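Local structure of ribose ABC transporter, substrate binding protein (Conexibacter woesei, 4KQ9) at residues Gly3-Lys8 with Val257-Leu262; Val133-Gly138 with Ala151-Phe156; Ala193-Gly198 with Met220-Asp225. The protein probably binds a sugar, perhaps ribose, outside the membrane as the substrate-binding component of a bacterial ABC transporter. The protein carries 1 engineered substitution. All blocks are in the same frame, centred on the assembly; numbering follows the deposited sequence.

The three contacts sample both lobes of a periplasmic binding protein. Contact 1 lies in the lobe built on the six-stranded parallel sheet and brings the loop before strand 9-15 together with helix 247-264, late in the chain. Contacts 2 and 3 belong to the second lobe, where strands 132-136, 193-196 and 220-222 lie side by side in a parallel sheet. Their centres are about 9 Å apart, and V136 N with Y195 O and A134 O with Y195 N probably form backbone hydrogen bonds. The centre of contact 1 is about 41 Å from that of contact 2 and 40 Å from that of contact 3. Both fall, in that order, between segments 3-8 and 257-262, so the chain leaves the first lobe and returns.

Contact 1 (Gly3-Lys8 with Val257-Leu262); sequences GSAAGK and VMADYL
K8 and L262 share a first torsion: in each, CG stands anti to the carbonyl carbon and beside the backbone N (chi1 -58° for K8, -65° for L262), and the extended chi2 of L262 (176°) carries its CD1 to K8. The place is the first lobe of the periplasmic binding protein fold, where the loop leading into strand 9-15 packs on helix 247-264. The two side chains slide past each other in opposite directions, and the methyl CD1 of L262 does most of the touching, 3.5 Å from K8 CB and 3.7 Å from K8 CG. K8 therefore meets the helix with the apolar root of its chain, which is bent at chi2. L262 also rests on V10, and M258 on V10 and I92, so this helix covers strands of the six-stranded sheet.

A second patch forms where A5 points its methyl at the helix. A5 CB is 3.7 Å from A259 CB and 3.5 Å from the carbonyl A259 O, a close fit that two small side chains allow. Two turns give the loop its shape. S4 OG accepts from A6 N at 3.0 Å, an ST turn, and a type II beta turn runs from A5 to K8, closed by K8 N bonding to A5 O. G7 fills the third position of that turn with a positive phi, as glycine commonly does. Backbone bonds tie G7 to R37, just before strand 39-45, and K8 to D39, its first residue.

Polar contact between loop and helix runs through one water, which donates to L262 O at 2.8 Å and accepts only weakly from S4 N at 3.4 Å.

Contact 2 (Val133-Gly138 with Ala151-Phe156); sequences VAMVNG and AAREVF
V133 and F156 reach toward each other tip to tip in a CH-pi contact: V133 CG1 sits over the middle of the ring face, 4.0 Å from the F156 centroid and 7° off its normal. V133 CG2 touches the rim at F156 CZ, 3.9 Å away.

The selenomethionine M135 supplies a Met-aromatic contact to the same ring, its SE lying at the edge, 5.4 Å from the F156 centroid. M135 SE also packs on R153 CG at 3.9 Å. The bend at chi3 (62°) directs M135 CE to A152 CB, 4.3 Å off, and CE also lies over one face of the R153 guanidinium.

At the polar end two donor groups meet, N137 ND2 and R153 NH2, 3.8 Å apart with amide and guanidinium planes at 42°. Each has its acceptors elsewhere: N137 ND2 donates to V167 O, R153 NH2 bonds to Y168 OH, and R153 forms salt bridges with D166 and E150.

This is the strand-to-helix packing of the beta-alpha-beta unit 132-136, 143-159, 162-167, with helix and strand antiparallel. Its chemistry grades from an apolar interior at F156 to a charged margin, where the carboxylates of D166 and E150 would be expected to balance the charge of R153.

Contact 3 (Ala193-Gly198 with Met220-Asp225); sequences AIYYSG and MVVGTD. Engineered in segment 220-225: M220 (natural residue Val).
I194 donates its N-H to M220 O at 2.8 Å, with the donor tilted 21° from the carbonyl plane, and I194 O accepts from V222 N at 3.2 Å. Y196 N completes the ladder on V222 O at 2.9 Å, the last two bonds running nearly along the C=O axis. These are the alternating bonds of parallel strands, here the first and last strands of a beta-alpha-beta crossover through helix 199-211. G198 stands at the N-cap of that helix.

V222 O is met by more than an N-H: it lies in the plane of the Y196 ring, at the edge, 3.6 Å from Y196 CD1. Farther along that ring, Y196 CE1 packs at 3.7 Å on V221 CG1, which stands anti to the backbone N (chi1 168°). A202 of helix 199-211 touches both residues. Beyond the strands, T224 CB comes to 3.6 Å from S197 O.

Turned to the other side of the sheet from V221 are A193, Y195, V222 and the engineered selenomethionine M220. A bend at chi3 (-71°) brings M220 CE to 4.0 Å from A193 CB. V222 CG2 packs against Y195 CA, and I123 touches both A193 and V222.

K119 NZ bonds the backbone carbonyl Y196 O and T224 OG1, and K119 makes a cation-pi contact with Y195. Y195 OH bonds to Q148, Y196 OH to T181. A glycerol, probably from the crystallisation liquor, lies about 6 Å from the T224 side chain. A strand pair packed mainly through apolar atoms thus leads to polar groups around K119 at the strands' C-terminal ends, consistent with the side on which this family binds its ligands.

Contact 1 (Gly3-Lys8 with Val257-Leu262)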
ATOM      1  N   GLY A   3      29.216 -11.853 -14.206  1.00 34.55           N
ATOM      2  CA  GLY A   3      28.276 -12.450 -13.227  1.00 30.34           C
ATOM      3  C   GLY A   3      26.866 -12.734 -13.779  1.00 30.06           C
ATOM      4  O   GLY A   3      26.496 -12.206 -14.821  1.00 27.89           O
ATOM      5  N   SER A   4      26.078 -13.572 -13.097  1.00 27.36           N
ATOM      6  CA  SER A   4      24.721 -13.874 -13.572  1.00 30.98           C
ATOM      7  C   SER A   4      23.798 -14.251 -12.428  1.00 30.01           C
ATOM      8  O   SER A   4      24.221 -14.890 -11.450  1.00 28.25           O
ATOM      9  CB  SER A   4      24.783 -15.050 -14.559  1.00 33.96           C
ATOM     10  OG  SER A   4      23.494 -15.558 -14.833  1.00 37.89           O
ATOM     11  N   ALA A   5      22.529 -13.861 -12.556  1.00 27.43           N
ATOM     12  CA  ALA A   5      21.513 -14.216 -11.599  1.00 29.42           C
ATOM     13  C   ALA A   5      20.841 -15.576 -11.960  1.00 31.07           C
ATOM     14  O   ALA A   5      20.201 -16.183 -11.102  1.00 27.09           O
ATOM     15  CB  ALA A   5      20.482 -13.088 -11.531  1.00 29.08           C
ATOM     16  N   ALA A   6      21.018 -16.046 -13.218  1.00 35.77           N
ATOM     17  CA  ALA A   6      20.409 -17.327 -13.724  1.00 36.78           C
ATOM     18  C   ALA A   6      20.676 -18.469 -12.783  1.00 34.35           C
ATOM     19  O   ALA A   6      21.804 -18.671 -12.422  1.00 36.41           O
ATOM     20  CB  ALA A   6      20.960 -17.685 -15.095  1.00 37.37           C
ATOM     21  N   GLY A   7      19.652 -19.189 -12.341  1.00 34.48           N
ATOM     22  CA  GLY A   7      19.836 -20.308 -11.404  1.00 31.71           C
ATOM     23  C   GLY A   7      19.792 -19.996  -9.925  1.00 32.88           C
ATOM     24  O   GLY A   7      19.387 -20.847  -9.102  1.00 29.02           O
ATOM     25  N   LYS A   8      20.139 -18.759  -9.555  1.00 31.35           N
ATOM     26  CA  LYS A   8      20.101 -18.354  -8.142  1.00 28.18           C
ATOM     27  C   LYS A   8      18.744 -18.648  -7.532  1.00 25.87           C
ATOM     28  O   LYS A   8      17.713 -18.432  -8.189  1.00 22.55           O
ATOM     29  CB  LYS A   8      20.374 -16.842  -7.998  1.00 31.37           C
ATOM     30  CG  LYS A   8      21.683 -16.363  -8.548  1.00 32.79           C
ATOM     31  CD  LYS A   8      22.850 -16.796  -7.699  1.00 35.91           C
ATOM     32  CE  LYS A   8      24.121 -16.382  -8.422  1.00 39.37           C
ATOM     33  NZ  LYS A   8      25.250 -17.008  -7.713  1.00 43.56           N
ATOM     34  N   VAL A 257      15.661  -5.870  -8.480  1.00 14.19           N
ATOM     35  CA  VAL A 257      16.633  -5.464  -7.498  1.00 14.60           C
ATOM     36  C   VAL A 257      17.486  -6.651  -7.019  1.00 15.47           C
ATOM     37  O   VAL A 257      18.666  -6.623  -7.045  1.00 14.81           O
ATOM     38  CB  VAL A 257      15.958  -4.729  -6.343  1.00 13.72           C
ATOM     39  CG1 VAL A 257      16.956  -4.418  -5.280  1.00 14.40           C
ATOM     40  CG2 VAL A 257      15.351  -3.450  -6.870  1.00 14.34           C
HETATM   41  N   MSE A 258      16.842  -7.691  -6.597  1.00 14.26           N
HETATM   42  CA  MSE A 258      17.552  -8.859  -6.168  1.00 15.56           C
HETATM   43  C   MSE A 258      18.365  -9.457  -7.273  1.00 16.55           C
HETATM   44  O   MSE A 258      19.542  -9.763  -7.048  1.00 16.63           O
HETATM   45  CB  MSE A 258      16.595  -9.909  -5.629  1.00 17.80           C
HETATM   46  CG  MSE A 258      17.273 -11.193  -5.170  1.00 19.60           C
HETATM   47 SE   MSE A 258      18.294 -10.834  -3.505  0.80 29.49          SE
HETATM   48  CE  MSE A 258      16.817 -10.809  -2.274  1.00 21.58           C
ATOM     49  N   ALA A 259      17.810  -9.640  -8.465  1.00 15.08           N
ATOM     50  CA  ALA A 259      18.621 -10.252  -9.547  1.00 16.72           C
ATOM     51  C   ALA A 259      19.827  -9.380  -9.972  1.00 17.02           C
ATOM     52  O   ALA A 259      20.936  -9.908 -10.188  1.00 15.79           O
ATOM     53  CB  ALA A 259      17.771 -10.638 -10.729  1.00 16.68           C
ATOM     54  N   ASP A 260      19.678  -8.059  -9.982  1.00 17.69           N
ATOM     55  CA  ASP A 260      20.796  -7.213 -10.314  1.00 17.86           C
ATOM     56  C   ASP A 260      21.880  -7.325  -9.231  1.00 19.13           C
ATOM     57  O   ASP A 260      23.085  -7.316  -9.558  1.00 19.89           O
ATOM     58  CB  ASP A 260      20.436  -5.731 -10.464  1.00 17.62           C
ATOM     59  CG  ASP A 260      19.625  -5.410 -11.722  1.00 22.65           C
ATOM     60  OD1 ASP A 260      19.553  -6.226 -12.670  1.00 22.70           O
ATOM     61  OD2 ASP A 260      19.042  -4.293 -11.763  1.00 22.79           O
ATOM     62  N   TYR A 261      21.487  -7.333  -7.961  1.00 18.44           N
ATOM     63  CA  TYR A 261      22.467  -7.514  -6.888  1.00 18.00           C
ATOM     64  C   TYR A 261      23.193  -8.884  -6.996  1.00 19.95           C
ATOM     65  O   TYR A 261      24.448  -8.945  -6.856  1.00 20.73           O
ATOM     66  CB  TYR A 261      21.829  -7.407  -5.538  1.00 16.36           C
ATOM     67  CG  TYR A 261      22.736  -7.656  -4.378  1.00 17.59           C
ATOM     68  CD1 TYR A 261      23.707  -6.758  -4.082  1.00 19.23           C
ATOM     69  CD2 TYR A 261      22.584  -8.778  -3.528  1.00 20.49           C
ATOM     70  CE1 TYR A 261      24.558  -6.940  -3.029  1.00 20.83           C
ATOM     71  CE2 TYR A 261      23.463  -8.989  -2.465  1.00 23.78           C
ATOM     72  CZ  TYR A 261      24.440  -8.031  -2.226  1.00 24.71           C
ATOM     73  OH  TYR A 261      25.308  -8.075  -1.154  1.00 32.14           O
ATOM     74  N   LEU A 262      22.446  -9.957  -7.211  1.00 18.56           N
ATOM     75  CA  LEU A 262      23.083 -11.290  -7.365  1.00 22.39           C
ATOM     76  C   LEU A 262      24.017 -11.358  -8.593  1.00 24.26           C
ATOM     77  O   LEU A 262      25.017 -12.070  -8.583  1.00 23.33           O
ATOM     78  CB  LEU A 262      22.071 -12.379  -7.401  1.00 24.34           C
ATOM     79  CG  LEU A 262      21.247 -12.608  -6.139  1.00 27.80           C
ATOM     80  CD1 LEU A 262      20.214 -13.696  -6.433  1.00 25.82           C
ATOM     81  CD2 LEU A 262      22.041 -12.951  -4.892  1.00 29.68           C
TER
HETATM   82  O   HOH W   1      26.947 -13.615  -9.808  1.00 29.44           O

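Contact 2 (Val133-Gly138 with Ala151-Phe156)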
ATOM      1  N   VAL A 133     -12.725  19.642   5.716  1.00 17.81           N
ATOM      2  CA  VAL A 133     -12.433  18.206   5.486  1.00 15.60           C
ATOM      3  C   VAL A 133     -12.469  17.464   6.826  1.00 13.91           C
ATOM      4  O   VAL A 133     -12.165  18.042   7.879  1.00 14.33           O
ATOM      5  CB  VAL A 133     -11.074  18.028   4.815  1.00 17.17           C
ATOM      6  CG1 VAL A 133      -9.957  18.491   5.735  1.00 17.40           C
ATOM      7  CG2 VAL A 133     -10.802  16.549   4.479  1.00 19.06           C
ATOM      8  N   ALA A 134     -12.823  16.181   6.789  1.00 12.69           N
ATOM      9  CA  ALA A 134     -12.655  15.292   7.885  1.00 12.05           C
ATOM     10  C   ALA A 134     -11.817  14.105   7.450  1.00 12.23           C
ATOM     11  O   ALA A 134     -11.739  13.750   6.253  1.00 12.49           O
ATOM     12  CB  ALA A 134     -14.000  14.793   8.388  1.00 13.31           C
HETATM   13  N   MSE A 135     -11.183  13.514   8.446  1.00 12.21           N
HETATM   14  CA  MSE A 135     -10.260  12.403   8.213  1.00 13.48           C
HETATM   15  C   MSE A 135     -10.730  11.244   9.002  1.00 12.05           C
HETATM   16  O   MSE A 135     -10.935  11.356  10.231  1.00 13.51           O
HETATM   17  CB  MSE A 135      -8.826  12.859   8.600  1.00 14.81           C
HETATM   18  CG  MSE A 135      -8.334  13.917   7.642  1.00 18.07           C
HETATM   19 SE   MSE A 135      -6.455  14.426   8.158  0.80 28.60          SE
HETATM   20  CE  MSE A 135      -5.531  12.668   7.891  1.00 24.09           C
ATOM     21  N   VAL A 136     -10.902  10.130   8.315  1.00 10.95           N
ATOM     22  CA  VAL A 136     -11.230   8.845   8.924  1.00 11.09           C
ATOM     23  C   VAL A 136     -10.044   7.920   8.719  1.00 11.87           C
ATOM     24  O   VAL A 136      -9.881   7.261   7.650  1.00 11.60           O
ATOM     25  CB  VAL A 136     -12.542   8.255   8.362  1.00 11.00           C
ATOM     26  CG1 VAL A 136     -12.836   6.815   8.891  1.00 11.49           C
ATOM     27  CG2 VAL A 136     -13.742   9.182   8.659  1.00 11.92           C
ATOM     28  N   ASN A 137      -9.230   7.850   9.742  1.00 12.16           N
ATOM     29  CA  ASN A 137      -7.981   7.119   9.694  1.00 14.44           C
ATOM     30  C   ASN A 137      -8.273   5.722  10.106  1.00 16.65           C
ATOM     31  O   ASN A 137      -9.302   5.497  10.716  1.00 20.18           O
ATOM     32  CB  ASN A 137      -6.919   7.745  10.590  1.00 16.26           C
ATOM     33  CG  ASN A 137      -6.540   9.165  10.210  1.00 17.37           C
ATOM     34  OD1 ASN A 137      -5.714   9.402   9.292  1.00 20.47           O
ATOM     35  ND2 ASN A 137      -7.071  10.132  10.955  1.00 16.03           N
ATOM     36  N   GLY A 138      -7.439   4.748   9.697  1.00 17.67           N
ATOM     37  CA  GLY A 138      -7.595   3.343  10.114  1.00 19.04           C
ATOM     38  C   GLY A 138      -6.923   3.214  11.516  1.00 20.48           C
ATOM     39  O   GLY A 138      -7.034   4.136  12.347  1.00 16.30           O
ATOM     40  N   ALA A 151       1.316  13.391   6.338  1.00 19.71           N
ATOM     41  CA  ALA A 151       1.542  14.076   5.098  1.00 20.11           C
ATOM     42  C   ALA A 151       0.291  14.895   4.680  1.00 22.01           C
ATOM     43  O   ALA A 151       0.420  15.996   4.106  1.00 22.16           O
ATOM     44  CB  ALA A 151       1.926  13.076   4.008  1.00 18.89           C
ATOM     45  N   ALA A 152      -0.917  14.348   4.937  1.00 19.33           N
ATOM     46  CA  ALA A 152      -2.123  14.990   4.489  1.00 16.99           C
ATOM     47  C   ALA A 152      -2.429  16.231   5.330  1.00 17.55           C
ATOM     48  O   ALA A 152      -2.841  17.254   4.792  1.00 16.59           O
ATOM     49  CB  ALA A 152      -3.320  14.019   4.502  1.00 18.61           C
ATOM     50  N   ARG A 153      -2.221  16.138   6.623  1.00 17.43           N
ATOM     51  CA  ARG A 153      -2.439  17.290   7.478  1.00 20.88           C
ATOM     52  C   ARG A 153      -1.544  18.487   7.054  1.00 23.88           C
ATOM     53  O   ARG A 153      -1.994  19.672   7.094  1.00 18.87           O
ATOM     54  CB  ARG A 153      -2.145  16.926   8.920  1.00 21.79           C
ATOM     55  CG  ARG A 153      -3.107  15.933   9.506  1.00 20.92           C
ATOM     56  CD  ARG A 153      -2.753  15.569  10.910  1.00 20.67           C
ATOM     57  NE  ARG A 153      -3.641  14.485  11.351  1.00 19.92           N
ATOM     58  CZ  ARG A 153      -3.241  13.239  11.568  1.00 19.94           C
ATOM     59  NH1 ARG A 153      -1.927  12.890  11.414  1.00 21.02           N
ATOM     60  NH2 ARG A 153      -4.138  12.344  11.936  1.00 17.93           N
ATOM     61  N   GLU A 154      -0.290  18.183   6.666  1.00 22.11           N
ATOM     62  CA  GLU A 154       0.604  19.242   6.218  1.00 24.94           C
ATOM     63  C   GLU A 154       0.075  19.946   4.963  1.00 23.02           C
ATOM     64  O   GLU A 154       0.183  21.182   4.846  1.00 20.75           O
ATOM     65  CB  GLU A 154       2.013  18.697   5.930  1.00 28.52           C
ATOM     66  CG  GLU A 154       2.824  18.366   7.180  1.00 32.90           C
ATOM     67  CD  GLU A 154       4.098  17.559   6.857  1.00 38.23           C
ATOM     68  OE1 GLU A 154       4.540  17.563   5.686  1.00 37.06           O
ATOM     69  OE2 GLU A 154       4.663  16.913   7.775  1.00 40.35           O
ATOM     70  N   VAL A 155      -0.473  19.187   4.014  1.00 19.24           N
ATOM     71  CA  VAL A 155      -1.053  19.778   2.830  1.00 21.34           C
ATOM     72  C   VAL A 155      -2.243  20.641   3.252  1.00 23.74           C
ATOM     73  O   VAL A 155      -2.322  21.765   2.796  1.00 23.16           O
ATOM     74  CB  VAL A 155      -1.445  18.772   1.759  1.00 21.40           C
ATOM     75  CG1 VAL A 155      -2.228  19.403   0.640  1.00 23.95           C
ATOM     76  CG2 VAL A 155      -0.203  18.103   1.176  1.00 22.79           C
ATOM     77  N   PHE A 156      -3.137  20.142   4.133  1.00 22.57           N
ATOM     78  CA  PHE A 156      -4.335  20.906   4.439  1.00 21.48           C
ATOM     79  C   PHE A 156      -3.948  22.263   5.114  1.00 23.86           C
ATOM     80  O   PHE A 156      -4.536  23.321   4.820  1.00 22.78           O
ATOM     81  CB  PHE A 156      -5.326  20.072   5.313  1.00 21.57           C
ATOM     82  CG  PHE A 156      -5.933  18.868   4.581  1.00 17.88           C
ATOM     83  CD1 PHE A 156      -6.402  18.994   3.285  1.00 20.36           C
ATOM     84  CD2 PHE A 156      -6.011  17.646   5.196  1.00 17.59           C
ATOM     85  CE1 PHE A 156      -6.971  17.917   2.610  1.00 18.21           C
ATOM     86  CE2 PHE A 156      -6.580  16.552   4.543  1.00 16.83           C
ATOM     87  CZ  PHE A 156      -7.060  16.686   3.266  1.00 17.48           C
TER

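Contact 3 (Ala193-Gly198 with Met220-Asp225)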
ATOM      1  N   ALA A 193     -15.312  17.352   2.171  1.00 14.57           N
ATOM      2  CA  ALA A 193     -14.569  16.185   1.742  1.00 13.16           C
ATOM      3  C   ALA A 193     -14.287  15.299   2.952  1.00 11.31           C
ATOM      4  O   ALA A 193     -14.162  15.777   4.066  1.00 11.30           O
ATOM      5  CB  ALA A 193     -13.223  16.599   1.099  1.00 13.11           C
ATOM      6  N   ILE A 194     -14.132  14.009   2.703  1.00 10.62           N
ATOM      7  CA  ILE A 194     -13.708  13.066   3.735  1.00 10.46           C
ATOM      8  C   ILE A 194     -12.585  12.187   3.178  1.00 10.39           C
ATOM      9  O   ILE A 194     -12.687  11.575   2.087  1.00 10.60           O
ATOM     10  CB  ILE A 194     -14.898  12.201   4.289  1.00 10.93           C
ATOM     11  CG1 ILE A 194     -16.037  13.115   4.717  1.00 10.73           C
ATOM     12  CG2 ILE A 194     -14.426  11.328   5.461  1.00 10.30           C
ATOM     13  CD1 ILE A 194     -17.311  12.417   5.175  1.00 12.06           C
ATOM     14  N   TYR A 195     -11.449  12.240   3.886  1.00 11.63           N
ATOM     15  CA  TYR A 195     -10.245  11.501   3.580  1.00 11.14           C
ATOM     16  C   TYR A 195     -10.364  10.158   4.365  1.00 11.24           C
ATOM     17  O   TYR A 195     -10.608  10.211   5.552  1.00 10.54           O
ATOM     18  CB  TYR A 195      -9.082  12.298   4.152  1.00 14.37           C
ATOM     19  CG  TYR A 195      -7.734  11.679   4.011  1.00 15.68           C
ATOM     20  CD1 TYR A 195      -7.313  10.618   4.795  1.00 18.53           C
ATOM     21  CD2 TYR A 195      -6.861  12.214   3.098  1.00 19.57           C
ATOM     22  CE1 TYR A 195      -6.029  10.091   4.612  1.00 21.05           C
ATOM     23  CE2 TYR A 195      -5.608  11.734   2.941  1.00 20.64           C
ATOM     24  CZ  TYR A 195      -5.214  10.654   3.637  1.00 22.34           C
ATOM     25  OH  TYR A 195      -3.934  10.224   3.328  1.00 29.77           O
ATOM     26  N   TYR A 196     -10.176   9.010   3.723  1.00  9.95           N
ATOM     27  CA  TYR A 196     -10.144   7.686   4.351  1.00 10.59           C
ATOM     28  C   TYR A 196      -8.746   7.066   4.122  1.00 12.42           C
ATOM     29  O   TYR A 196      -8.167   7.202   3.036  1.00 11.94           O
ATOM     30  CB  TYR A 196     -11.226   6.776   3.722  1.00  9.66           C
ATOM     31  CG  TYR A 196     -12.609   7.257   3.959  1.00  9.60           C
ATOM     32  CD1 TYR A 196     -13.177   8.270   3.163  1.00  9.04           C
ATOM     33  CD2 TYR A 196     -13.364   6.764   5.040  1.00  9.69           C
ATOM     34  CE1 TYR A 196     -14.462   8.723   3.430  1.00 10.28           C
ATOM     35  CE2 TYR A 196     -14.672   7.189   5.295  1.00 10.22           C
ATOM     36  CZ  TYR A 196     -15.217   8.188   4.515  1.00 10.11           C
ATOM     37  OH  TYR A 196     -16.444   8.688   4.707  1.00 11.84           O
ATOM     38  N   SER A 197      -8.152   6.441   5.147  1.00 11.86           N
ATOM     39  CA  SER A 197      -6.850   5.812   5.001  1.00 12.61           C
ATOM     40  C   SER A 197      -6.870   4.806   3.863  1.00 13.08           C
ATOM     41  O   SER A 197      -5.859   4.636   3.159  1.00 13.73           O
ATOM     42  CB  SER A 197      -6.486   5.030   6.296  1.00 13.19           C
ATOM     43  OG  SER A 197      -6.272   5.951   7.346  1.00 15.81           O
ATOM     44  N   GLY A 198      -7.993   4.111   3.721  1.00 12.66           N
ATOM     45  CA  GLY A 198      -8.131   3.061   2.703  1.00 13.59           C
ATOM     46  C   GLY A 198      -9.482   2.947   2.113  1.00 13.35           C
ATOM     47  O   GLY A 198     -10.498   3.487   2.680  1.00 13.47           O
HETATM   48  N   MSE A 220     -16.648  15.165  -1.327  1.00 17.11           N
HETATM   49  CA  MSE A 220     -15.587  14.433  -2.047  1.00 17.93           C
HETATM   50  C   MSE A 220     -14.980  13.360  -1.149  1.00 15.84           C
HETATM   51  O   MSE A 220     -14.438  13.656  -0.096  1.00 15.02           O
HETATM   52  CB  MSE A 220     -14.440  15.356  -2.471  1.00 19.71           C
HETATM   53  CG  MSE A 220     -14.877  16.292  -3.596  1.00 27.04           C
HETATM   54 SE   MSE A 220     -13.186  17.198  -4.137  0.70 37.26          SE
HETATM   55  CE  MSE A 220     -13.035  18.235  -2.572  1.00 24.61           C
ATOM     56  N   VAL A 221     -15.044  12.123  -1.576  1.00 14.19           N
ATOM     57  CA  VAL A 221     -14.481  10.995  -0.801  1.00 11.79           C
ATOM     58  C   VAL A 221     -13.241  10.439  -1.509  1.00 11.50           C
ATOM     59  O   VAL A 221     -13.315  10.177  -2.713  1.00 10.77           O
ATOM     60  CB  VAL A 221     -15.535   9.889  -0.765  1.00 11.79           C
ATOM     61  CG1 VAL A 221     -14.965   8.608  -0.260  1.00 11.79           C
ATOM     62  CG2 VAL A 221     -16.771  10.382   0.026  1.00 12.59           C
ATOM     63  N   VAL A 222     -12.131  10.275  -0.773  1.00 11.31           N
ATOM     64  CA  VAL A 222     -10.862   9.801  -1.293  1.00 11.16           C
ATOM     65  C   VAL A 222     -10.338   8.654  -0.402  1.00 11.89           C
ATOM     66  O   VAL A 222     -10.471   8.671   0.855  1.00 10.68           O
ATOM     67  CB  VAL A 222      -9.800  10.930  -1.434  1.00 12.34           C
ATOM     68  CG1 VAL A 222     -10.334  12.209  -2.169  1.00 12.55           C
ATOM     69  CG2 VAL A 222      -9.297  11.328  -0.081  1.00 14.43           C
ATOM     70  N   GLY A 223      -9.767   7.663  -1.054  1.00 12.18           N
ATOM     71  CA  GLY A 223      -9.278   6.418  -0.392  1.00 12.55           C
ATOM     72  C   GLY A 223      -7.990   5.931  -1.052  1.00 13.79           C
ATOM     73  O   GLY A 223      -7.441   6.640  -1.873  1.00 13.72           O
ATOM     74  N   THR A 224      -7.506   4.754  -0.703  1.00 13.92           N
ATOM     75  CA  THR A 224      -6.339   4.146  -1.242  1.00 14.86           C
ATOM     76  C   THR A 224      -6.620   2.636  -1.396  1.00 15.50           C
ATOM     77  O   THR A 224      -7.218   2.045  -0.554  1.00 16.20           O
ATOM     78  CB  THR A 224      -5.128   4.333  -0.309  1.00 15.17           C
ATOM     79  OG1 THR A 224      -4.825   5.710  -0.185  1.00 18.45           O
ATOM     80  CG2 THR A 224      -3.947   3.628  -0.821  1.00 13.90           C
ATOM     81  N   ASP A 225      -6.133   2.104  -2.489  1.00 15.06           N
ATOM     82  CA  ASP A 225      -5.992   0.703  -2.841  1.00 17.77           C
ATOM     83  C   ASP A 225      -6.431   0.449  -4.279  1.00 15.93           C
ATOM     84  O   ASP A 225      -6.005  -0.472  -4.881  1.00 16.54           O
ATOM     85  CB  ASP A 225      -6.770  -0.263  -1.940  1.00 18.58           C
ATOM     86  CG  ASP A 225      -6.140  -0.426  -0.556  1.00 21.67           C
ATOM     87  OD1 ASP A 225      -5.002  -0.024  -0.365  1.00 23.15           O
ATOM     88  OD2 ASP A 225      -6.861  -0.864   0.330  1.00 24.71           O
TER